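Local coordinates for leucine-rich repeat protein (Bacteroides thetaiotaomicron, PDB 4ECN) that is of unknown function but, as an extracellular leucine-rich repeat protein, probably binds other proteins, at residues F15-S20 with Y71-D76; S39-I44 with L59-Y64; Y85-Y90 with L119-T124; G89-D94 with D206-L211. All blocks are in the same frame, centred on the assembly; numbering follows the deposited sequence.

In the fold
All four contacts lie in the N-terminal, DUF4458 part of the chain, away from the leucine-rich repeats that carry the sodium ion at Q314 and V317. Contacts 1 and 2 are edge-to-edge strand pairings in one sheet, their centres about 8 Å apart and linked by probable backbone hydrogen bonds, such as that of N62 with R74, where strands 54-63 and 73-81 are neighbours. Contact 3, with its centre about 11 Å from that of contact 1, packs side chains between strands 83-93 and 118-124; the latter pairs with strand 10-18. Contact 4, about 12 Å centre to centre from contact 3 and sharing G89 and Y90 with it, reaches the second DUF4458 region through W210.

Contact 1: F15-S20 with Y71-D76; sequences FKLYKS and YGLRSD
S75 N donates to F15 O over 2.8 Å, the shortest of three backbone bonds that join these antiparallel segments. L17 uses both of its backbone groups: its N gives an almost straight bond to L73 O at 3.1 Å (178° at the hydrogen), and its O accepts from Y71 N at 3.0 Å. Between them K16 and R74 form a non-hydrogen-bonded pair, and the CA of R74 makes a CA-H...O contact with F15 O. S75 turns its hydroxyl back to its own segment, where OG donates to D76 O. The pairing joins strand 10-18 to strand 73-81 in the sheet of the first DUF4458 region, a family of the transthyretin clan; the chain turns a corner at G72, so Y71 meets L17 from before the bend and L73 from after it. Beyond the backbone, K19 lies across the Y71 ring. K19 starts with CG anti to its carbonyl carbon (chi1 -66°), which sets CG over the centre of one face, 3.5 Å from the ring centroid, while the extended chain carries CE past CD1 and CE1 and NZ to a bond with N67 O. Y18 O approaches the same ring at its edge, near the plane, by CE2. An alanine in place of Y71 would remove the ring and would probably leave the K19 chain without its aromatic support, freer to turn. L17 CD1 packs on L73 CB at 3.7 Å, with L61 of strand 54-63 touching both leucines. At the far end, S75 CB lies in the plane of the F15 ring, at its edge.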
# COMPACT_ATOMS: atom_id res chain seq x y z
N PHE A 15 -9.84 -21.64 -49.51
CA PHE A 15 -9.69 -22.19 -48.16
C PHE A 15 -8.93 -23.51 -48.21
O PHE A 15 -9.06 -24.28 -49.16
CB PHE A 15 -11.06 -22.36 -47.48
CG PHE A 15 -11.81 -21.05 -47.35
CD1 PHE A 15 -11.57 -20.20 -46.28
CD2 PHE A 15 -12.73 -20.66 -48.31
CE1 PHE A 15 -12.25 -18.98 -46.18
CE2 PHE A 15 -13.39 -19.44 -48.21
CZ PHE A 15 -13.15 -18.61 -47.15
N LYS A 16 -8.10 -23.72 -47.19
CA LYS A 16 -7.28 -24.91 -47.00
C LYS A 16 -7.66 -25.52 -45.64
O LYS A 16 -7.52 -24.83 -44.62
CB LYS A 16 -5.79 -24.51 -47.08
CG LYS A 16 -4.91 -25.43 -47.91
CD LYS A 16 -3.45 -25.00 -47.79
CE LYS A 16 -2.48 -25.73 -48.69
NZ LYS A 16 -1.09 -25.24 -48.50
N LEU A 17 -8.24 -26.75 -45.62
CA LEU A 17 -8.68 -27.43 -44.40
C LEU A 17 -7.47 -28.01 -43.64
O LEU A 17 -6.67 -28.75 -44.22
CB LEU A 17 -9.71 -28.54 -44.70
CG LEU A 17 -11.16 -28.07 -44.95
CD1 LEU A 17 -11.97 -29.11 -45.68
CD2 LEU A 17 -11.87 -27.70 -43.66
N TYR A 18 -7.34 -27.65 -42.36
CA TYR A 18 -6.25 -28.08 -41.49
C TYR A 18 -6.76 -28.92 -40.33
O TYR A 18 -7.91 -28.77 -39.90
CB TYR A 18 -5.46 -26.86 -40.96
CG TYR A 18 -4.56 -26.22 -41.99
CD1 TYR A 18 -5.06 -25.36 -42.97
CD2 TYR A 18 -3.18 -26.44 -41.97
CE1 TYR A 18 -4.23 -24.78 -43.92
CE2 TYR A 18 -2.34 -25.84 -42.91
CZ TYR A 18 -2.87 -25.01 -43.89
OH TYR A 18 -2.05 -24.42 -44.83
N LYS A 19 -5.89 -29.81 -39.82
CA LYS A 19 -6.15 -30.70 -38.69
C LYS A 19 -5.86 -29.96 -37.37
O LYS A 19 -5.13 -28.96 -37.38
CB LYS A 19 -5.32 -31.99 -38.81
CG LYS A 19 -5.71 -32.85 -40.01
CD LYS A 19 -4.84 -34.09 -40.17
CE LYS A 19 -5.38 -35.03 -41.23
NZ LYS A 19 -4.51 -36.21 -41.43
N SER A 20 -6.45 -30.44 -36.24
CA SER A 20 -6.30 -29.84 -34.90
C SER A 20 -5.18 -30.54 -34.07
O SER A 20 -4.19 -31.00 -34.65
CB SER A 20 -7.62 -29.88 -34.15
OG SER A 20 -8.13 -31.20 -34.05
N TYR A 71 -5.83 -31.67 -44.04
CA TYR A 71 -6.86 -32.68 -44.34
C TYR A 71 -6.86 -33.04 -45.84
O TYR A 71 -7.53 -34.00 -46.24
CB TYR A 71 -8.28 -32.22 -43.90
CG TYR A 71 -8.64 -32.54 -42.46
CD1 TYR A 71 -8.95 -33.84 -42.07
CD2 TYR A 71 -8.77 -31.53 -41.52
CE1 TYR A 71 -9.29 -34.14 -40.75
CE2 TYR A 71 -9.13 -31.82 -40.20
CZ TYR A 71 -9.37 -33.12 -39.81
OH TYR A 71 -9.72 -33.40 -38.51
N GLY A 72 -6.11 -32.29 -46.64
CA GLY A 72 -5.98 -32.52 -48.07
C GLY A 72 -7.19 -32.12 -48.88
O GLY A 72 -7.56 -32.83 -49.82
N LEU A 73 -7.83 -30.98 -48.52
CA LEU A 73 -9.01 -30.43 -49.21
C LEU A 73 -8.85 -28.91 -49.33
O LEU A 73 -8.61 -28.24 -48.32
CB LEU A 73 -10.33 -30.79 -48.50
CG LEU A 73 -10.74 -32.27 -48.48
CD1 LEU A 73 -11.68 -32.57 -47.34
CD2 LEU A 73 -11.29 -32.74 -49.84
N ARG A 74 -8.92 -28.40 -50.59
CA ARG A 74 -8.75 -26.98 -50.94
C ARG A 74 -9.97 -26.46 -51.71
O ARG A 74 -10.48 -27.13 -52.59
CB ARG A 74 -7.47 -26.78 -51.77
CG ARG A 74 -7.15 -25.32 -52.12
CD ARG A 74 -6.11 -25.18 -53.23
NE ARG A 74 -6.38 -26.08 -54.37
CZ ARG A 74 -7.22 -25.82 -55.37
NH1 ARG A 74 -7.90 -24.67 -55.40
NH2 ARG A 74 -7.40 -26.70 -56.34
N SER A 75 -10.41 -25.25 -51.37
CA SER A 75 -11.57 -24.58 -51.93
C SER A 75 -11.27 -23.86 -53.26
O SER A 75 -10.17 -23.34 -53.45
CB SER A 75 -12.10 -23.56 -50.93
OG SER A 75 -13.10 -22.70 -51.46
N ASP A 76 -12.31 -23.78 -54.13
CA ASP A 76 -12.30 -23.01 -55.38
C ASP A 76 -12.13 -21.51 -55.08
O ASP A 76 -12.45 -21.08 -53.97
CB ASP A 76 -13.61 -23.24 -56.17
CG ASP A 76 -13.80 -24.53 -56.98
OD1 ASP A 76 -12.80 -25.02 -57.56
OD2 ASP A 76 -14.96 -24.95 -57.17

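Contact 2: S39-I44 with L59-Y64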
# COMPACT_ATOMS: atom_id res chain seq x y z
N SER A 39 -13.00 -36.67 -45.27
CA SER A 39 -12.56 -37.05 -46.61
C SER A 39 -13.69 -37.77 -47.40
O SER A 39 -13.45 -38.70 -48.17
CB SER A 39 -11.30 -37.91 -46.55
OG SER A 39 -10.23 -37.18 -45.98
N SER A 40 -14.92 -37.26 -47.24
CA SER A 40 -16.14 -37.64 -47.97
C SER A 40 -16.76 -36.37 -48.53
O SER A 40 -17.58 -36.42 -49.45
CB SER A 40 -17.12 -38.40 -47.09
OG SER A 40 -18.35 -38.61 -47.77
N ALA A 41 -16.34 -35.22 -47.94
CA ALA A 41 -16.75 -33.85 -48.25
C ALA A 41 -16.18 -33.38 -49.59
O ALA A 41 -15.01 -33.61 -49.89
CB ALA A 41 -16.30 -32.92 -47.15
N GLN A 42 -17.01 -32.67 -50.36
CA GLN A 42 -16.64 -32.14 -51.67
C GLN A 42 -17.26 -30.72 -51.89
O GLN A 42 -17.25 -30.21 -53.02
CB GLN A 42 -17.04 -33.12 -52.79
CG GLN A 42 -18.51 -33.56 -52.82
CD GLN A 42 -18.80 -34.44 -54.01
OE1 GLN A 42 -17.97 -35.24 -54.45
NE2 GLN A 42 -20.00 -34.32 -54.56
N LYS A 43 -17.73 -30.06 -50.80
CA LYS A 43 -18.31 -28.70 -50.76
C LYS A 43 -18.09 -28.03 -49.39
O LYS A 43 -17.74 -28.70 -48.42
CB LYS A 43 -19.82 -28.72 -51.08
CG LYS A 43 -20.19 -28.61 -52.55
CD LYS A 43 -21.71 -28.64 -52.74
CE LYS A 43 -22.15 -28.51 -54.18
NZ LYS A 43 -23.63 -28.52 -54.31
N ILE A 44 -18.27 -26.70 -49.32
CA ILE A 44 -18.16 -25.89 -48.10
C ILE A 44 -18.99 -24.61 -48.28
O ILE A 44 -18.98 -24.00 -49.36
CB ILE A 44 -16.69 -25.57 -47.68
CG1 ILE A 44 -16.64 -25.01 -46.24
CG2 ILE A 44 -15.96 -24.66 -48.70
CD1 ILE A 44 -15.28 -24.87 -45.64
N LEU A 59 -18.95 -23.13 -52.12
CA LEU A 59 -17.78 -23.44 -52.95
C LEU A 59 -17.52 -24.94 -52.94
O LEU A 59 -17.94 -25.63 -52.02
CB LEU A 59 -16.52 -22.68 -52.46
CG LEU A 59 -16.50 -21.16 -52.63
CD1 LEU A 59 -15.55 -20.53 -51.65
CD2 LEU A 59 -16.20 -20.75 -54.06
N LEU A 60 -16.80 -25.44 -53.95
CA LEU A 60 -16.45 -26.86 -54.04
C LEU A 60 -15.06 -27.11 -53.43
O LEU A 60 -14.20 -26.23 -53.42
CB LEU A 60 -16.47 -27.34 -55.51
CG LEU A 60 -17.81 -27.32 -56.27
CD1 LEU A 60 -17.59 -27.12 -57.75
CD2 LEU A 60 -18.63 -28.56 -56.00
N LEU A 61 -14.86 -28.34 -52.95
CA LEU A 61 -13.61 -28.84 -52.38
C LEU A 61 -12.82 -29.62 -53.42
O LEU A 61 -13.37 -30.51 -54.09
CB LEU A 61 -13.89 -29.73 -51.15
CG LEU A 61 -13.79 -29.13 -49.75
CD1 LEU A 61 -14.63 -27.90 -49.59
CD2 LEU A 61 -14.20 -30.15 -48.69
N ASN A 62 -11.54 -29.29 -53.57
CA ASN A 62 -10.60 -29.98 -54.46
C ASN A 62 -9.68 -30.82 -53.57
O ASN A 62 -9.11 -30.28 -52.61
CB ASN A 62 -9.83 -28.99 -55.35
CG ASN A 62 -10.69 -28.09 -56.21
OD1 ASN A 62 -11.16 -28.46 -57.29
ND2 ASN A 62 -10.88 -26.85 -55.75
N ALA A 63 -9.55 -32.13 -53.85
CA ALA A 63 -8.72 -32.98 -53.00
C ALA A 63 -7.28 -33.12 -53.55
O ALA A 63 -7.08 -33.32 -54.76
CB ALA A 63 -9.35 -34.35 -52.84
N TYR A 64 -6.30 -33.00 -52.64
CA TYR A 64 -4.86 -33.15 -52.88
C TYR A 64 -4.29 -34.14 -51.82
O TYR A 64 -5.07 -34.75 -51.08
CB TYR A 64 -4.14 -31.77 -52.86
CG TYR A 64 -4.26 -30.98 -51.58
CD1 TYR A 64 -5.33 -30.10 -51.38
CD2 TYR A 64 -3.28 -31.05 -50.59
CE1 TYR A 64 -5.44 -29.36 -50.20
CE2 TYR A 64 -3.39 -30.31 -49.41
CZ TYR A 64 -4.47 -29.47 -49.22
OH TYR A 64 -4.60 -28.74 -48.06
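I44 and L59 face each other as an antiparallel hydrogen-bonded pair, each backbone N donating to the other's O at 2.9 Å. The bond from L59 N is the straighter, 169° at the hydrogen, against 148° for that from I44 N. A third bond runs from L61 N to Q42 O at 3.0 Å; it is straight at the hydrogen, but the donor stands well above the carbonyl plane of Q42. Here the strand is disturbed: Q42 and K43 both face Y93 of strand 83-93, a classic beta bulge. K43 and L60 form the non-hydrogen-bonded pair, and the CA of K43 makes a CA-H...O contact with L59 O. This is the open end of the beta hairpin formed by strands 43-49 and 54-63.

The apolar contacts centre on L61, whose two methyls part to different partners. CD1 meets I44 CG2 at 3.6 Å, the two side chains crossing at about a right angle, and CD2 meets A41 CB at 3.8 Å. I44 places CG1 anti to its backbone N (chi1 -167°), which leaves CG2 between N and the carbonyl carbon, where it meets the leucine. L17 of strand 10-18 and L92 of strand 83-93 also pack on L61. On the other face, K43 and L60 run side by side in the same direction, K43 CG 3.8 Å from L60 CD2.

K43 thus gives its methylenes to a leucine and its NZ to a salt bridge with D97: the backbone bonds set the pairing, the face of I44 and L61 turns inward, and that of K43 and L60 is more exposed and carries the charge.

Contact 3: Y85-Y90 with L119-T124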
# COMPACT_ATOMS: atom_id res chain seq x y z
N TYR A 85 -13.43 -9.14 -43.78
CA TYR A 85 -14.55 -10.07 -43.58
C TYR A 85 -14.32 -10.89 -42.31
O TYR A 85 -13.18 -11.24 -41.99
CB TYR A 85 -14.69 -11.02 -44.78
CG TYR A 85 -15.10 -10.39 -46.08
CD1 TYR A 85 -14.20 -9.65 -46.84
CD2 TYR A 85 -16.34 -10.67 -46.65
CE1 TYR A 85 -14.56 -9.09 -48.06
CE2 TYR A 85 -16.70 -10.14 -47.89
CZ TYR A 85 -15.81 -9.36 -48.60
OH TYR A 85 -16.16 -8.83 -49.82
N LYS A 86 -15.41 -11.21 -41.61
CA LYS A 86 -15.32 -12.04 -40.42
C LYS A 86 -16.11 -13.32 -40.68
O LYS A 86 -17.29 -13.23 -41.00
CB LYS A 86 -15.82 -11.30 -39.16
CG LYS A 86 -15.57 -12.07 -37.85
CD LYS A 86 -16.39 -11.59 -36.64
CE LYS A 86 -17.86 -11.93 -36.72
NZ LYS A 86 -18.59 -11.49 -35.51
N ILE A 87 -15.42 -14.48 -40.62
CA ILE A 87 -16.02 -15.82 -40.77
C ILE A 87 -16.82 -16.10 -39.50
O ILE A 87 -16.29 -15.93 -38.40
CB ILE A 87 -14.96 -16.93 -41.05
CG1 ILE A 87 -13.99 -16.58 -42.18
CG2 ILE A 87 -15.63 -18.31 -41.28
CD1 ILE A 87 -12.66 -17.42 -42.14
N VAL A 88 -18.11 -16.50 -39.66
CA VAL A 88 -18.97 -16.81 -38.51
C VAL A 88 -18.85 -18.32 -38.22
O VAL A 88 -18.72 -18.73 -37.06
CB VAL A 88 -20.45 -16.38 -38.73
CG1 VAL A 88 -21.23 -16.46 -37.42
CG2 VAL A 88 -20.52 -14.97 -39.29
N GLY A 89 -18.85 -19.10 -39.30
CA GLY A 89 -18.73 -20.55 -39.28
C GLY A 89 -18.82 -21.11 -40.67
O GLY A 89 -18.97 -20.35 -41.64
N TYR A 90 -18.73 -22.44 -40.79
CA TYR A 90 -18.78 -23.11 -42.08
C TYR A 90 -19.38 -24.50 -41.97
O TYR A 90 -19.33 -25.13 -40.91
CB TYR A 90 -17.38 -23.19 -42.72
CG TYR A 90 -16.36 -24.00 -41.94
CD1 TYR A 90 -16.23 -25.37 -42.13
CD2 TYR A 90 -15.47 -23.37 -41.06
CE1 TYR A 90 -15.28 -26.11 -41.42
CE2 TYR A 90 -14.53 -24.10 -40.34
CZ TYR A 90 -14.43 -25.47 -40.53
OH TYR A 90 -13.48 -26.18 -39.84
N LEU A 119 -5.88 -14.62 -51.59
CA LEU A 119 -5.72 -14.96 -50.19
C LEU A 119 -6.02 -16.43 -49.99
O LEU A 119 -6.93 -16.96 -50.60
CB LEU A 119 -6.68 -14.09 -49.36
CG LEU A 119 -6.82 -14.38 -47.87
CD1 LEU A 119 -5.58 -14.01 -47.11
CD2 LEU A 119 -7.99 -13.65 -47.30
N GLU A 120 -5.24 -17.09 -49.14
CA GLU A 120 -5.51 -18.47 -48.78
C GLU A 120 -5.76 -18.51 -47.30
O GLU A 120 -4.85 -18.21 -46.52
CB GLU A 120 -4.40 -19.43 -49.21
CG GLU A 120 -4.79 -20.89 -49.07
CD GLU A 120 -3.71 -21.87 -49.49
OE1 GLU A 120 -2.69 -21.98 -48.77
OE2 GLU A 120 -3.90 -22.55 -50.53
N LYS A 121 -7.01 -18.81 -46.91
CA LYS A 121 -7.37 -18.84 -45.49
C LYS A 121 -7.28 -20.27 -44.97
O LYS A 121 -7.74 -21.23 -45.60
CB LYS A 121 -8.77 -18.24 -45.23
CG LYS A 121 -9.13 -18.08 -43.74
CD LYS A 121 -8.41 -16.90 -43.07
CE LYS A 121 -8.59 -16.86 -41.57
NZ LYS A 121 -7.82 -17.94 -40.89
N ALA A 122 -6.65 -20.39 -43.83
CA ALA A 122 -6.49 -21.63 -43.12
C ALA A 122 -7.69 -21.85 -42.19
O ALA A 122 -7.92 -21.06 -41.25
CB ALA A 122 -5.19 -21.62 -42.33
N LEU A 123 -8.46 -22.89 -42.48
CA LEU A 123 -9.57 -23.27 -41.62
C LEU A 123 -9.15 -24.50 -40.83
O LEU A 123 -8.89 -25.54 -41.43
CB LEU A 123 -10.87 -23.50 -42.40
CG LEU A 123 -11.58 -22.26 -42.96
CD1 LEU A 123 -12.80 -22.67 -43.75
CD2 LEU A 123 -11.97 -21.28 -41.86
N THR A 124 -9.03 -24.37 -39.49
CA THR A 124 -8.64 -25.49 -38.64
C THR A 124 -9.90 -26.16 -38.07
O THR A 124 -10.69 -25.52 -37.37
CB THR A 124 -7.68 -25.04 -37.53
OG1 THR A 124 -6.51 -24.47 -38.13
CG2 THR A 124 -7.27 -26.19 -36.61
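L123 has its two methyls divided between Y90 and I87, and these three side chains bury the most surface here. L123 CD1 lies over one face of the Y90 ring, offset toward the rim, 3.9 Å from CD2 of the tyrosine; leucine and ring slide past each other in opposite directions. Y90 holds CG between its backbone N and carbonyl carbon (chi1 62°), which starts the ring off toward strand 118-124. An alanine at Y90 would remove the ring and would probably open a gap beside L123 CD1, with I44 also losing a neighbour. I87 CD1 touches L123 CD2 at 3.9 Å and, on K121, CG at the same distance. The K121 chain is bent, and its NZ donates to A122 O at 3.1 Å and forms a salt bridge with D108. No hydrogen bond joins the two segments. Their strand axes stay 10.0 Å apart at 55°, as in the face-to-face packing of a beta sandwich. Strand 118-124 runs parallel to strand 10-18, whose F15 packs against K121 and L123, whereas strand 83-93 pairs with strands 43-49 and 110-113, from which V46 and L111 close in on I87.

Contact 4: G89-D94 with D206-L211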
# COMPACT_ATOMS: atom_id res chain seq x y z
N GLY A 89 -18.85 -19.10 -39.30
CA GLY A 89 -18.73 -20.55 -39.28
C GLY A 89 -18.82 -21.11 -40.67
O GLY A 89 -18.97 -20.35 -41.64
N TYR A 90 -18.73 -22.44 -40.79
CA TYR A 90 -18.78 -23.11 -42.08
C TYR A 90 -19.38 -24.50 -41.97
O TYR A 90 -19.33 -25.13 -40.91
CB TYR A 90 -17.38 -23.19 -42.72
CG TYR A 90 -16.36 -24.00 -41.94
CD1 TYR A 90 -16.23 -25.37 -42.13
CD2 TYR A 90 -15.47 -23.37 -41.06
CE1 TYR A 90 -15.28 -26.11 -41.42
CE2 TYR A 90 -14.53 -24.10 -40.34
CZ TYR A 90 -14.43 -25.47 -40.53
OH TYR A 90 -13.48 -26.18 -39.84
N TYR A 91 -19.93 -25.00 -43.09
CA TYR A 91 -20.51 -26.34 -43.17
C TYR A 91 -19.79 -27.10 -44.27
O TYR A 91 -19.52 -26.53 -45.32
CB TYR A 91 -22.04 -26.32 -43.44
CG TYR A 91 -22.88 -25.35 -42.62
CD1 TYR A 91 -23.11 -24.04 -43.07
CD2 TYR A 91 -23.53 -25.76 -41.46
CE1 TYR A 91 -23.90 -23.15 -42.34
CE2 TYR A 91 -24.34 -24.88 -40.73
CZ TYR A 91 -24.52 -23.57 -41.18
OH TYR A 91 -25.29 -22.68 -40.47
N LEU A 92 -19.48 -28.38 -44.03
CA LEU A 92 -18.89 -29.25 -45.04
C LEU A 92 -20.00 -30.19 -45.56
O LEU A 92 -20.92 -30.50 -44.81
CB LEU A 92 -17.66 -30.01 -44.50
CG LEU A 92 -16.46 -29.12 -44.15
CD1 LEU A 92 -15.48 -29.85 -43.30
CD2 LEU A 92 -15.78 -28.60 -45.39
N TYR A 93 -19.96 -30.57 -46.85
CA TYR A 93 -21.00 -31.40 -47.47
C TYR A 93 -20.42 -32.56 -48.29
O TYR A 93 -19.49 -32.35 -49.06
CB TYR A 93 -21.89 -30.53 -48.39
CG TYR A 93 -22.61 -29.39 -47.70
CD1 TYR A 93 -22.03 -28.12 -47.59
CD2 TYR A 93 -23.91 -29.55 -47.21
CE1 TYR A 93 -22.71 -27.07 -46.98
CE2 TYR A 93 -24.60 -28.50 -46.61
CZ TYR A 93 -23.99 -27.26 -46.49
OH TYR A 93 -24.69 -26.23 -45.90
N ASP A 94 -21.01 -33.78 -48.16
CA ASP A 94 -20.58 -34.99 -48.90
C ASP A 94 -21.11 -34.99 -50.36
O ASP A 94 -21.62 -33.97 -50.84
CB ASP A 94 -21.05 -36.27 -48.16
CG ASP A 94 -22.54 -36.58 -48.24
OD1 ASP A 94 -23.35 -35.62 -48.21
OD2 ASP A 94 -22.89 -37.78 -48.34
N ASP A 206 -32.59 -15.13 -36.97
CA ASP A 206 -32.54 -16.04 -38.12
C ASP A 206 -31.10 -16.51 -38.45
O ASP A 206 -30.95 -17.66 -38.85
CB ASP A 206 -33.20 -15.40 -39.34
CG ASP A 206 -34.71 -15.20 -39.20
OD1 ASP A 206 -35.32 -15.78 -38.25
OD2 ASP A 206 -35.30 -14.48 -40.05
N SER A 207 -30.06 -15.66 -38.28
CA SER A 207 -28.69 -16.11 -38.50
C SER A 207 -28.28 -17.08 -37.36
O SER A 207 -28.25 -16.68 -36.18
CB SER A 207 -27.72 -14.94 -38.61
OG SER A 207 -27.99 -14.11 -39.73
N ALA A 208 -28.04 -18.37 -37.70
CA ALA A 208 -27.66 -19.40 -36.74
C ALA A 208 -26.29 -19.13 -36.16
O ALA A 208 -25.46 -18.49 -36.81
CB ALA A 208 -27.67 -20.77 -37.39
N VAL A 209 -26.04 -19.61 -34.92
CA VAL A 209 -24.75 -19.45 -34.26
C VAL A 209 -24.19 -20.84 -34.05
O VAL A 209 -24.94 -21.79 -34.12
CB VAL A 209 -24.83 -18.62 -32.96
CG1 VAL A 209 -25.43 -17.25 -33.22
CG2 VAL A 209 -25.60 -19.34 -31.85
N TRP A 210 -22.87 -20.97 -33.84
CA TRP A 210 -22.21 -22.26 -33.62
C TRP A 210 -21.88 -22.44 -32.16
O TRP A 210 -20.98 -21.75 -31.66
CB TRP A 210 -20.93 -22.42 -34.48
CG TRP A 210 -21.17 -22.76 -35.91
CD1 TRP A 210 -21.08 -24.00 -36.49
CD2 TRP A 210 -21.53 -21.85 -36.96
NE1 TRP A 210 -21.40 -23.92 -37.83
CE2 TRP A 210 -21.68 -22.61 -38.14
CE3 TRP A 210 -21.77 -20.47 -37.01
CZ2 TRP A 210 -22.05 -22.03 -39.36
CZ3 TRP A 210 -22.15 -19.89 -38.21
CH2 TRP A 210 -22.28 -20.67 -39.38
N LEU A 211 -22.58 -23.36 -31.49
CA LEU A 211 -22.34 -23.71 -30.08
C LEU A 211 -21.82 -25.13 -29.93
O LEU A 211 -22.30 -26.01 -30.65
CB LEU A 211 -23.62 -23.56 -29.24
CG LEU A 211 -24.19 -22.18 -28.98
CD1 LEU A 211 -25.47 -22.30 -28.22
CD2 LEU A 211 -23.23 -21.30 -28.21
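W210 lays one face of its indole over the backbone at G89. The CA of G89 stands 3.4 Å from the centroid of the six-membered ring and only 7° off its normal, a CH-pi contact over the face. With no side chain on G89, the ring can come down onto the main chain; a CB there would run into the indole at CD2. The following peptide is close too, Y90 N lying 3.6 Å from W210 CZ2.

The aromatic contact is with Y91. Its CZ comes within 3.4 Å of W210 CZ2, and that indole carbon lies over one face of the phenol ring. The two ring planes are inclined by 46° with centroids 5.2 Å apart, an oblique pairing in which the corner of the tryptophan is set down on the tyrosine. W210 keeps CG anti to its own carbonyl carbon, which starts the indole off toward strand 83-93. A208 adds a slighter contact, its CB lying 4.3 Å from Y91 OH.

The strands themselves do not pair: their axes cross at 84° and stay 8.3 Å apart, one in the first DUF4458 region and the other in the second. T132 of strand 130-139 touches Y91, A208 and W210, while V47 and A102 of the first region pack on the indole.

No hydrogen bond crosses between the segments, so their fit rests on shape and dispersion: a broad indole face against a bare glycine, flanked by a tyrosine, makes this a mainly nonpolar junction between the two regions.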